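PDB 4WYH: primase X domain-containing protein, which acts as PriX, a noncatalytic subunit of an archaeal eukaryotic-type primase that is essential for efficient primer synthesis. Local coordinates for residues W34-K37 / V38-M41; S56-V60 / N61-V65; V86-S89 / W90-V94; L104-L108 / K109-E113. All coordinates share one frame; numbering follows the deposited sequence.

All four contacts are local ones within a small all-helical chain. Contact 1 and contact 2 lie on the successive helices 33-41 and 47-63, their centres about 14 Å apart. E36 OE2 and Y58 OH, 3.0 Å apart, probably share a hydrogen bond between them. Contact 4 opens helix 108-114 and touches both: L108 and I111 pack on W34, and R57 NH1 probably bonds to L104 O at 2.9 Å. Contact 3 stands apart from contacts 1 and 4, at about 20 and 22 Å between centres. It meets contact 2 where V94 packs on S56. D45, which binds manganese in a structure of this protein, lies away from all four contacts.

Contact 1 (W34-K37 / V38-M41); sequences WIEK and VLEM
The indole of W34 meets V38 at its edge, where V38 CG2 lies near the ring plane and 4.2 Å from W34 CE3. One face of the same ring carries I35 CG1, centred over it. The W34 first torsion of 70° sets CG between the backbone N and the carbonyl carbon. This folds the indole alongside V38, the two side chains pointing the same way. One step on, I35 CG2 touches L39 CD1 at 4.2 Å. I35, V38 and L39 are buried, while W34 is partly exposed. V38 packs on F50 and F77, and L39 on T73 and F77.

The polar side of the helix is different. K37 and E40 run side by side, and K37 NZ forms a salt bridge to E40 OE1 at 2.6 Å. The ammonium uses the syn lone pair of that oxygen. K37 bends at chi2 (47°), while E40 stays extended beyond CG, and this brings their ends together. An alanine in place of K37 would probably leave the E40 carboxylate without this cationic mate and free to swing. Under the side chains, V38 N, L39 N, E40 N and M41 N bond to the carbonyls four residues back. The helix is therefore amphipathic here. Its buried side is held by weak, undirected apolar touches, while its outer side is joined by one short salt bridge at the surface, which solvent probably screens in part.

Contact 2 (S56-V60 / N61-V65); sequences SRYLV and NVKGV
Y58, L59 and V65 make the tight part of this contact. V62 CB touches Y58 CD1 at 3.8 Å, its side chain roughly at right angles to the tyrosine. V65 CG2 rests on L59 CB. The backbone is gripped as well. Y58 O accepts from two amides: K63 N, at 2.8 Å and almost straight, and V62 N, which sits above the carbonyl plane. The five-residue step to K63 marks a wider pi-type turn. The next carbonyl, L59 O, accepts from V65 N at 3.0 Å. N61 lies beside V60, and its amide nitrogen is tied to the carbonyls of L103 and V98.

The solvent side holds the outer end of K63, G64 and a water. K63 folds along the phenol by bends at chi2 (32°) and chi3, with K63 CD 3.1 Å from Y58 OH. That hydroxyl is hydrogen-bonded to E36 OE2. The water donates to V60 O and to V65 O, 2.8 Å from each. G64 leaves the helix with positive phi, and its CA sits 3.2 Å from V60 O. The helix thus has a mixed ending in which hydrogen bonds from amides five and six residues on join the four-residue bonds.

Contact 3 (V86-S89 / W90-V94); sequences VYES and WLKSV
V86 spreads its two methyls over two partners on the first turn of the helix. V86 CG2 meets W90 CE3 at 3.7 Å, coming obliquely to the indole. V86 CG1 meets L91 CD1 at 3.8 Å. The V86 side chain crosses both partners at about a right angle. Its first torsion, 73°, turns CG1 between the backbone N and the carbonyl carbon and CG2 anti to N. This puts CG1 on L91 CD1, while CG2 lies between W90 and L91. Close by, Y87 CB lies 4.0 Å from W90 CB.

The next shell fixes these groups. V94 CG2 covers one face of the W90 ring, 3.8 Å above its plane. L91 also packs on I51 and L71, which tie the turn to helices 47-63 and 67-78. An alanine at L91 would probably leave V86 CG1 without its apolar partner and open a gap toward those helices. E88 and K92 are only loosely paired, with E88 OE1 4.2 Å from K92 NZ. The stronger partner of E88 is K75, through a salt bridge. Behind them the backbone is regular: L91 N bonds to Y87 O, K92 N to E88 O and S93 N to S89 O. Y87 is the N-cap of helix 88-101. V86, just before it, reaches L91 four places beyond it, which is the pairing of a hydrophobic staple at a helix N-terminus.

Contact 4 (L104-L108 / K109-E113); sequences LPWSL and KRIEE
R110 crosses W106 at about a right angle and lays its chain over one face of the indole. Its CB begins beside the cap, 3.5 Å from S107 OG. CG then passes 3.9 Å from W106 CD2. CD comes closest. It sits 3.5 Å from the centroid of the five-membered ring and only 7° off the ring normal, a CH-pi contact over the face. A bend at chi3 (-73°) then turns the guanidinium along the pyrrole side. Its plane stands 86° from the ring plane, with W106 CD1 at its edge. At the tip, R110 NH1 is 3.8 Å from W106 NE1. R110 CZ is 5.0 Å from the five-membered-ring centroid, long for a cation-pi contact, so that attraction is weak at most.

W106 is used at its edge too. I111 CG1 lies in the ring plane, 3.8 Å from W106 CE3. W106 precedes the N-cap and I111 lies four residues after it, so the two form a hydrophobic staple. S107 is the N-cap: its hydroxyl oxygen accepts from R110 N at 3.0 Å. S107 O takes I111 N, and L108 O takes E112 N. Further out, the W106 ring stacks with Y53, and I111 packs on V54. The start of helix 108-114 is thus closed twice, by a serine oxygen that satisfies an early amide and by an indole that offers its face to methylene groups and its edge to isoleucine. The hold on the R110 side chain is mainly apolar, with charge adding little.

Contact 1 (W34-K37 / V38-M41)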
loop_
_atom_site.group_PDB
_atom_site.type_symbol
_atom_site.label_atom_id
_atom_site.label_comp_id
_atom_site.label_asym_id
_atom_site.label_seq_id
_atom_site.Cartn_x
_atom_site.Cartn_y
_atom_site.Cartn_z
ATOM N N TRP A 34 0.880 11.162 2.042
ATOM C CA TRP A 34 0.049 10.691 0.910
ATOM C C TRP A 34 -0.289 9.190 1.005
ATOM O O TRP A 34 -1.361 8.782 0.614
ATOM C CB TRP A 34 0.706 11.043 -0.441
ATOM C CG TRP A 34 1.951 10.282 -0.770
ATOM C CD1 TRP A 34 3.230 10.621 -0.432
ATOM C CD2 TRP A 34 2.055 9.024 -1.477
ATOM N NE1 TRP A 34 4.117 9.686 -0.913
ATOM C CE2 TRP A 34 3.416 8.703 -1.563
ATOM C CE3 TRP A 34 1.128 8.144 -2.043
ATOM C CZ2 TRP A 34 3.876 7.514 -2.154
ATOM C CZ3 TRP A 34 1.597 6.980 -2.650
ATOM C CH2 TRP A 34 2.970 6.702 -2.706
ATOM N N ILE A 35 0.620 8.405 1.551
ATOM C CA ILE A 35 0.373 6.986 1.775
ATOM C C ILE A 35 -0.772 6.790 2.732
ATOM O O ILE A 35 -1.674 5.994 2.460
ATOM C CB ILE A 35 1.640 6.285 2.276
ATOM C CG1 ILE A 35 2.759 6.511 1.237
ATOM C CG2 ILE A 35 1.387 4.804 2.519
ATOM C CD1 ILE A 35 3.984 5.661 1.388
ATOM N N GLU A 36 -0.782 7.524 3.835
ATOM C CA GLU A 36 -1.863 7.416 4.808
ATOM C C GLU A 36 -3.207 7.744 4.175
ATOM O O GLU A 36 -4.202 7.059 4.389
ATOM C CB GLU A 36 -1.616 8.327 6.012
ATOM C CG GLU A 36 -0.373 7.955 6.841
ATOM C CD GLU A 36 -0.533 6.726 7.716
ATOM O OE1 GLU A 36 -1.616 6.091 7.611
ATOM O OE2 GLU A 36 0.420 6.358 8.497
ATOM N N LYS A 37 -3.223 8.777 3.357
ATOM C CA LYS A 37 -4.429 9.159 2.655
ATOM C C LYS A 37 -4.970 8.078 1.730
ATOM O O LYS A 37 -6.145 7.842 1.681
ATOM C CB LYS A 37 -4.171 10.430 1.842
ATOM C CG LYS A 37 -5.416 11.283 1.732
ATOM C CD LYS A 37 -6.072 11.430 3.112
ATOM C CE LYS A 37 -7.255 12.391 3.188
ATOM N NZ LYS A 37 -7.785 12.249 4.593
ATOM N N VAL A 38 -4.098 7.488 0.932
ATOM C CA VAL A 38 -4.462 6.410 0.045
ATOM C C VAL A 38 -4.985 5.239 0.888
ATOM O O VAL A 38 -6.032 4.646 0.547
ATOM C CB VAL A 38 -3.292 5.953 -0.862
ATOM C CG1 VAL A 38 -3.701 4.776 -1.723
ATOM C CG2 VAL A 38 -2.881 7.090 -1.809
ATOM N N LEU A 39 -4.292 4.923 1.980
ATOM C CA LEU A 39 -4.726 3.844 2.796
ATOM C C LEU A 39 -6.140 4.064 3.312
ATOM O O LEU A 39 -6.908 3.121 3.424
ATOM C CB LEU A 39 -3.808 3.590 3.977
ATOM C CG LEU A 39 -2.577 2.763 3.716
ATOM C CD1 LEU A 39 -1.636 2.990 4.877
ATOM C CD2 LEU A 39 -2.790 1.278 3.521
ATOM N N GLU A 40 -6.447 5.319 3.618
ATOM C CA GLU A 40 -7.767 5.679 4.113
ATOM C C GLU A 40 -8.859 5.547 3.058
ATOM O O GLU A 40 -9.949 5.150 3.397
ATOM C CB GLU A 40 -7.767 7.110 4.567
ATOM C CG GLU A 40 -9.116 7.548 5.071
ATOM C CD GLU A 40 -9.126 8.984 5.455
ATOM O OE1 GLU A 40 -8.221 9.707 4.964
ATOM O OE2 GLU A 40 -10.031 9.359 6.247
ATOM N N MET A 41 -8.553 5.917 1.810
ATOM C CA MET A 41 -9.560 6.067 0.764
ATOM C C MET A 41 -9.752 4.856 -0.137
ATOM O O MET A 41 -10.854 4.565 -0.556
ATOM C CB MET A 41 -9.266 7.312 -0.041
ATOM C CG MET A 41 -9.187 8.589 0.792
ATOM S SD MET A 41 -10.764 9.053 1.556
ATOM C CE MET A 41 -11.962 8.689 0.251
HETATM O O HOH W 1 -5.969 9.162 6.535
#

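Contact 2 (S56-V60 / N61-V65)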
loop_
_atom_site.group_PDB
_atom_site.type_symbol
_atom_site.label_atom_id
_atom_site.label_comp_id
_atom_site.label_asym_id
_atom_site.label_seq_id
_atom_site.Cartn_x
_atom_site.Cartn_y
_atom_site.Cartn_z
ATOM N N SER A 56 2.908 -1.682 2.428
ATOM C CA SER A 56 3.502 -2.613 3.393
ATOM C C SER A 56 4.886 -2.100 3.870
ATOM O O SER A 56 5.141 -2.094 5.050
ATOM C CB SER A 56 3.672 -4.044 2.815
ATOM O OG SER A 56 4.550 -4.048 1.714
ATOM N N ARG A 57 5.713 -1.653 2.923
ATOM C CA ARG A 57 7.045 -1.136 3.214
ATOM C C ARG A 57 6.999 0.140 4.045
ATOM O O ARG A 57 7.769 0.304 4.945
ATOM C CB ARG A 57 7.730 -0.838 1.915
ATOM C CG ARG A 57 7.748 -2.014 0.929
ATOM C CD ARG A 57 8.579 -1.656 -0.265
ATOM N NE ARG A 57 8.630 -2.710 -1.222
ATOM C CZ ARG A 57 9.417 -2.708 -2.276
ATOM N NH1 ARG A 57 10.232 -1.671 -2.504
ATOM N NH2 ARG A 57 9.362 -3.724 -3.132
ATOM N N TYR A 58 6.078 1.046 3.739
ATOM C CA TYR A 58 5.901 2.217 4.573
ATOM C C TYR A 58 5.555 1.874 6.020
ATOM O O TYR A 58 6.175 2.335 6.985
ATOM C CB TYR A 58 4.824 3.072 3.967
ATOM C CG TYR A 58 4.327 4.194 4.853
ATOM C CD1 TYR A 58 5.150 5.234 5.185
ATOM C CD2 TYR A 58 3.010 4.161 5.410
ATOM C CE1 TYR A 58 4.698 6.265 6.036
ATOM C CE2 TYR A 58 2.549 5.168 6.270
ATOM C CZ TYR A 58 3.380 6.219 6.531
ATOM O OH TYR A 58 3.016 7.252 7.296
ATOM N N LEU A 59 4.518 1.069 6.184
ATOM C CA LEU A 59 4.045 0.703 7.485
ATOM C C LEU A 59 5.139 0.034 8.326
ATOM O O LEU A 59 5.401 0.404 9.462
ATOM C CB LEU A 59 2.819 -0.220 7.340
ATOM C CG LEU A 59 1.539 0.424 6.803
ATOM C CD1 LEU A 59 0.475 -0.650 6.617
ATOM C CD2 LEU A 59 1.132 1.486 7.794
ATOM N N VAL A 60 5.804 -0.923 7.750
ATOM C CA VAL A 60 6.775 -1.718 8.466
ATOM C C VAL A 60 8.124 -0.995 8.673
ATOM O O VAL A 60 8.702 -0.987 9.796
ATOM C CB VAL A 60 6.952 -3.061 7.726
ATOM C CG1 VAL A 60 8.106 -3.863 8.296
ATOM C CG2 VAL A 60 5.628 -3.848 7.776
ATOM N N ASN A 61 8.629 -0.381 7.619
ATOM C CA ASN A 61 10.021 0.063 7.621
ATOM C C ASN A 61 10.203 1.524 7.867
ATOM O O ASN A 61 11.279 1.945 8.330
ATOM C CB ASN A 61 10.709 -0.375 6.323
ATOM C CG ASN A 61 10.895 -1.876 6.273
ATOM O OD1 ASN A 61 10.981 -2.576 7.309
ATOM N ND2 ASN A 61 10.876 -2.399 5.051
ATOM N N VAL A 62 9.156 2.290 7.621
ATOM C CA VAL A 62 9.172 3.743 7.872
ATOM C C VAL A 62 8.395 4.106 9.146
ATOM O O VAL A 62 8.919 4.746 10.015
ATOM C CB VAL A 62 8.622 4.541 6.697
ATOM C CG1 VAL A 62 8.830 6.030 6.956
ATOM C CG2 VAL A 62 9.312 4.151 5.390
ATOM N N LYS A 63 7.136 3.705 9.226
ATOM C CA LYS A 63 6.350 3.921 10.437
ATOM C C LYS A 63 6.697 3.001 11.584
ATOM O O LYS A 63 6.532 3.338 12.739
ATOM C CB LYS A 63 4.881 3.814 10.074
ATOM C CG LYS A 63 4.178 5.112 9.954
ATOM C CD LYS A 63 5.060 6.282 9.439
ATOM C CE LYS A 63 5.450 7.246 10.577
ATOM N NZ LYS A 63 5.937 8.506 10.028
ATOM N N GLY A 64 7.217 1.830 11.260
ATOM C CA GLY A 64 7.686 0.876 12.236
ATOM C C GLY A 64 6.568 0.260 13.037
ATOM O O GLY A 64 6.775 -0.078 14.183
ATOM N N VAL A 65 5.397 0.059 12.440
ATOM C CA VAL A 65 4.313 -0.615 13.142
ATOM C C VAL A 65 4.633 -2.109 13.069
ATOM O O VAL A 65 5.407 -2.517 12.195
ATOM C CB VAL A 65 2.915 -0.323 12.518
ATOM C CG1 VAL A 65 2.624 1.160 12.432
ATOM C CG2 VAL A 65 2.793 -0.975 11.168
HETATM O O HOH W 2 8.229 -2.605 12.055
#

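Contact 3 (V86-S89 / W90-V94)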
loop_
_atom_site.group_PDB
_atom_site.type_symbol
_atom_site.label_atom_id
_atom_site.label_comp_id
_atom_site.label_asym_id
_atom_site.label_seq_id
_atom_site.Cartn_x
_atom_site.Cartn_y
_atom_site.Cartn_z
ATOM N N VAL A 86 -8.397 -10.744 -1.128
ATOM C CA VAL A 86 -7.005 -10.892 -0.749
ATOM C C VAL A 86 -6.862 -11.990 0.360
ATOM O O VAL A 86 -7.681 -12.061 1.280
ATOM C CB VAL A 86 -6.375 -9.523 -0.324
ATOM C CG1 VAL A 86 -6.893 -9.043 1.062
ATOM C CG2 VAL A 86 -4.868 -9.686 -0.282
ATOM N N TYR A 87 -5.820 -12.831 0.241
ATOM C CA TYR A 87 -5.414 -13.845 1.245
ATOM C C TYR A 87 -4.629 -13.240 2.377
ATOM O O TYR A 87 -3.667 -12.484 2.142
ATOM C CB TYR A 87 -4.507 -14.919 0.576
ATOM C CG TYR A 87 -5.197 -15.815 -0.427
ATOM C CD1 TYR A 87 -5.539 -17.153 -0.112
ATOM C CD2 TYR A 87 -5.517 -15.350 -1.714
ATOM C CE1 TYR A 87 -6.152 -17.986 -1.065
ATOM C CE2 TYR A 87 -6.147 -16.178 -2.653
ATOM C CZ TYR A 87 -6.437 -17.494 -2.345
ATOM O OH TYR A 87 -7.048 -18.287 -3.311
ATOM N N GLU A 88 -4.998 -13.604 3.597
ATOM C CA GLU A 88 -4.198 -13.256 4.748
ATOM C C GLU A 88 -2.786 -13.826 4.619
ATOM O O GLU A 88 -1.860 -13.211 5.038
ATOM C CB GLU A 88 -4.788 -13.721 6.056
ATOM C CG GLU A 88 -5.817 -12.734 6.577
ATOM C CD GLU A 88 -6.232 -13.001 8.017
ATOM O OE1 GLU A 88 -5.641 -13.863 8.693
ATOM O OE2 GLU A 88 -7.160 -12.327 8.457
ATOM N N SER A 89 -2.666 -15.016 4.085
ATOM C CA SER A 89 -1.361 -15.651 3.965
ATOM C C SER A 89 -0.467 -14.792 3.016
ATOM O O SER A 89 0.737 -14.588 3.292
ATOM C CB SER A 89 -1.531 -17.098 3.490
ATOM O OG SER A 89 -1.732 -17.103 2.091
ATOM N N TRP A 90 -1.055 -14.235 1.948
ATOM C CA TRP A 90 -0.311 -13.319 1.079
ATOM C C TRP A 90 0.149 -12.075 1.892
ATOM O O TRP A 90 1.302 -11.711 1.871
ATOM C CB TRP A 90 -1.153 -12.904 -0.119
ATOM C CG TRP A 90 -0.453 -12.121 -1.111
ATOM C CD1 TRP A 90 0.352 -12.617 -2.130
ATOM C CD2 TRP A 90 -0.513 -10.712 -1.308
ATOM N NE1 TRP A 90 0.806 -11.593 -2.909
ATOM C CE2 TRP A 90 0.293 -10.408 -2.431
ATOM C CE3 TRP A 90 -1.179 -9.672 -0.676
ATOM C CZ2 TRP A 90 0.447 -9.116 -2.906
ATOM C CZ3 TRP A 90 -0.994 -8.373 -1.163
ATOM C CH2 TRP A 90 -0.218 -8.124 -2.270
ATOM N N LEU A 91 -0.767 -11.466 2.613
ATOM C CA LEU A 91 -0.471 -10.232 3.376
ATOM C C LEU A 91 0.603 -10.442 4.425
ATOM O O LEU A 91 1.499 -9.645 4.536
ATOM C CB LEU A 91 -1.724 -9.662 3.989
ATOM C CG LEU A 91 -2.735 -9.092 2.989
ATOM C CD1 LEU A 91 -4.092 -8.777 3.639
ATOM C CD2 LEU A 91 -2.178 -7.841 2.306
ATOM N N LYS A 92 0.500 -11.531 5.178
ATOM C CA LYS A 92 1.485 -11.859 6.157
ATOM C C LYS A 92 2.841 -12.111 5.514
ATOM O O LYS A 92 3.865 -11.614 5.997
ATOM C CB LYS A 92 1.103 -13.090 6.968
ATOM C CG LYS A 92 -0.201 -12.963 7.697
ATOM C CD LYS A 92 -0.433 -14.236 8.528
ATOM C CE LYS A 92 -1.614 -14.102 9.475
ATOM N NZ LYS A 92 -1.936 -15.492 9.926
ATOM N N SER A 93 2.859 -12.855 4.411
ATOM C CA SER A 93 4.113 -13.045 3.665
ATOM C C SER A 93 4.752 -11.733 3.151
ATOM O O SER A 93 5.961 -11.528 3.251
ATOM C CB SER A 93 3.904 -13.996 2.517
ATOM O OG SER A 93 5.109 -14.087 1.734
ATOM N N VAL A 94 3.964 -10.848 2.564
ATOM C CA VAL A 94 4.488 -9.546 2.174
ATOM C C VAL A 94 5.128 -8.788 3.328
ATOM O O VAL A 94 6.220 -8.235 3.191
ATOM C CB VAL A 94 3.365 -8.686 1.585
ATOM C CG1 VAL A 94 3.872 -7.279 1.293
ATOM C CG2 VAL A 94 2.771 -9.315 0.317
#

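Contact 4 (L104-L108 / K109-E113)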
loop_
_atom_site.group_PDB
_atom_site.type_symbol
_atom_site.label_atom_id
_atom_site.label_comp_id
_atom_site.label_asym_id
_atom_site.label_seq_id
_atom_site.Cartn_x
_atom_site.Cartn_y
_atom_site.Cartn_z
ATOM N N LEU A 104 12.151 -0.212 0.891
ATOM C CA LEU A 104 11.553 1.099 0.966
ATOM C C LEU A 104 10.393 1.330 -0.007
ATOM O O LEU A 104 10.431 0.892 -1.142
ATOM C CB LEU A 104 12.584 2.152 0.632
ATOM C CG LEU A 104 13.794 2.181 1.541
ATOM C CD1 LEU A 104 14.930 2.945 0.838
ATOM C CD2 LEU A 104 13.422 2.849 2.836
ATOM N N PRO A 105 9.352 2.046 0.443
ATOM C CA PRO A 105 8.198 2.242 -0.450
ATOM C C PRO A 105 8.639 2.922 -1.743
ATOM O O PRO A 105 9.515 3.770 -1.706
ATOM C CB PRO A 105 7.277 3.122 0.369
ATOM C CG PRO A 105 8.177 3.851 1.286
ATOM C CD PRO A 105 9.214 2.842 1.670
ATOM N N TRP A 106 8.113 2.515 -2.897
ATOM C CA TRP A 106 8.353 3.283 -4.132
ATOM C C TRP A 106 7.907 4.772 -3.996
ATOM O O TRP A 106 6.863 5.109 -3.420
ATOM C CB TRP A 106 7.551 2.657 -5.242
ATOM C CG TRP A 106 8.058 1.421 -5.837
ATOM C CD1 TRP A 106 9.031 0.557 -5.342
ATOM C CD2 TRP A 106 7.609 0.863 -7.059
ATOM N NE1 TRP A 106 9.220 -0.446 -6.206
ATOM C CE2 TRP A 106 8.346 -0.323 -7.266
ATOM C CE3 TRP A 106 6.634 1.226 -7.986
ATOM C CZ2 TRP A 106 8.134 -1.155 -8.373
ATOM C CZ3 TRP A 106 6.456 0.430 -9.091
ATOM C CH2 TRP A 106 7.204 -0.753 -9.268
ATOM N N SER A 107 8.746 5.686 -4.461
ATOM C CA SER A 107 8.407 7.079 -4.493
ATOM C C SER A 107 7.280 7.347 -5.484
ATOM O O SER A 107 7.024 6.578 -6.313
ATOM C CB SER A 107 9.653 7.909 -4.864
ATOM O OG SER A 107 10.055 7.649 -6.185
ATOM N N LEU A 108 6.647 8.489 -5.376
ATOM C CA LEU A 108 5.719 8.918 -6.390
ATOM C C LEU A 108 6.396 9.006 -7.713
ATOM O O LEU A 108 5.812 8.678 -8.712
ATOM C CB LEU A 108 5.108 10.264 -6.013
ATOM C CG LEU A 108 4.112 10.098 -4.894
ATOM C CD1 LEU A 108 4.044 11.337 -4.047
ATOM C CD2 LEU A 108 2.773 9.774 -5.478
ATOM N N LYS A 109 7.624 9.504 -7.729
ATOM C CA LYS A 109 8.408 9.567 -8.984
ATOM C C LYS A 109 8.581 8.189 -9.670
ATOM O O LYS A 109 8.373 8.043 -10.861
ATOM C CB LYS A 109 9.793 10.209 -8.716
ATOM C CG LYS A 109 10.475 10.772 -9.953
ATOM C CD LYS A 109 9.603 11.793 -10.698
ATOM C CE LYS A 109 10.111 12.132 -12.107
ATOM N NZ LYS A 109 11.556 12.447 -12.117
ATOM N N ARG A 110 9.007 7.180 -8.923
ATOM C CA ARG A 110 9.172 5.852 -9.471
ATOM C C ARG A 110 7.827 5.287 -9.899
ATOM O O ARG A 110 7.717 4.674 -10.926
ATOM C CB ARG A 110 9.838 4.940 -8.463
ATOM C CG ARG A 110 9.892 3.479 -8.845
ATOM C CD ARG A 110 10.681 2.603 -7.858
ATOM N NE ARG A 110 12.124 2.847 -7.989
ATOM C CZ ARG A 110 13.049 2.087 -7.445
ATOM N NH1 ARG A 110 12.687 1.110 -6.671
ATOM N NH2 ARG A 110 14.335 2.338 -7.649
ATOM N N ILE A 111 6.819 5.444 -9.079
ATOM C CA ILE A 111 5.488 4.994 -9.459
ATOM C C ILE A 111 5.057 5.637 -10.796
ATOM O O ILE A 111 4.544 4.921 -11.676
ATOM C CB ILE A 111 4.457 5.254 -8.339
ATOM C CG1 ILE A 111 4.736 4.360 -7.114
ATOM C CG2 ILE A 111 3.025 5.034 -8.825
ATOM C CD1 ILE A 111 4.289 5.001 -5.819
ATOM N N GLU A 112 5.240 6.962 -10.962
ATOM C CA GLU A 112 5.001 7.593 -12.253
ATOM C C GLU A 112 5.752 6.905 -13.411
ATOM O O GLU A 112 5.207 6.667 -14.475
ATOM C CB GLU A 112 5.375 9.076 -12.206
ATOM C CG GLU A 112 4.656 9.916 -13.249
ATOM C CD GLU A 112 5.252 9.771 -14.649
ATOM O OE1 GLU A 112 6.509 9.594 -14.773
ATOM O OE2 GLU A 112 4.461 9.801 -15.645
ATOM N N GLU A 113 7.013 6.638 -13.168
ATOM C CA GLU A 113 7.915 6.072 -14.160
ATOM C C GLU A 113 7.599 4.621 -14.540
ATOM O O GLU A 113 7.720 4.254 -15.700
ATOM C CB GLU A 113 9.373 6.191 -13.703
ATOM C CG GLU A 113 9.938 7.617 -13.861
ATOM C CD GLU A 113 11.398 7.806 -13.366
ATOM O OE1 GLU A 113 11.743 8.814 -12.699
ATOM O OE2 GLU A 113 12.257 6.925 -13.677
#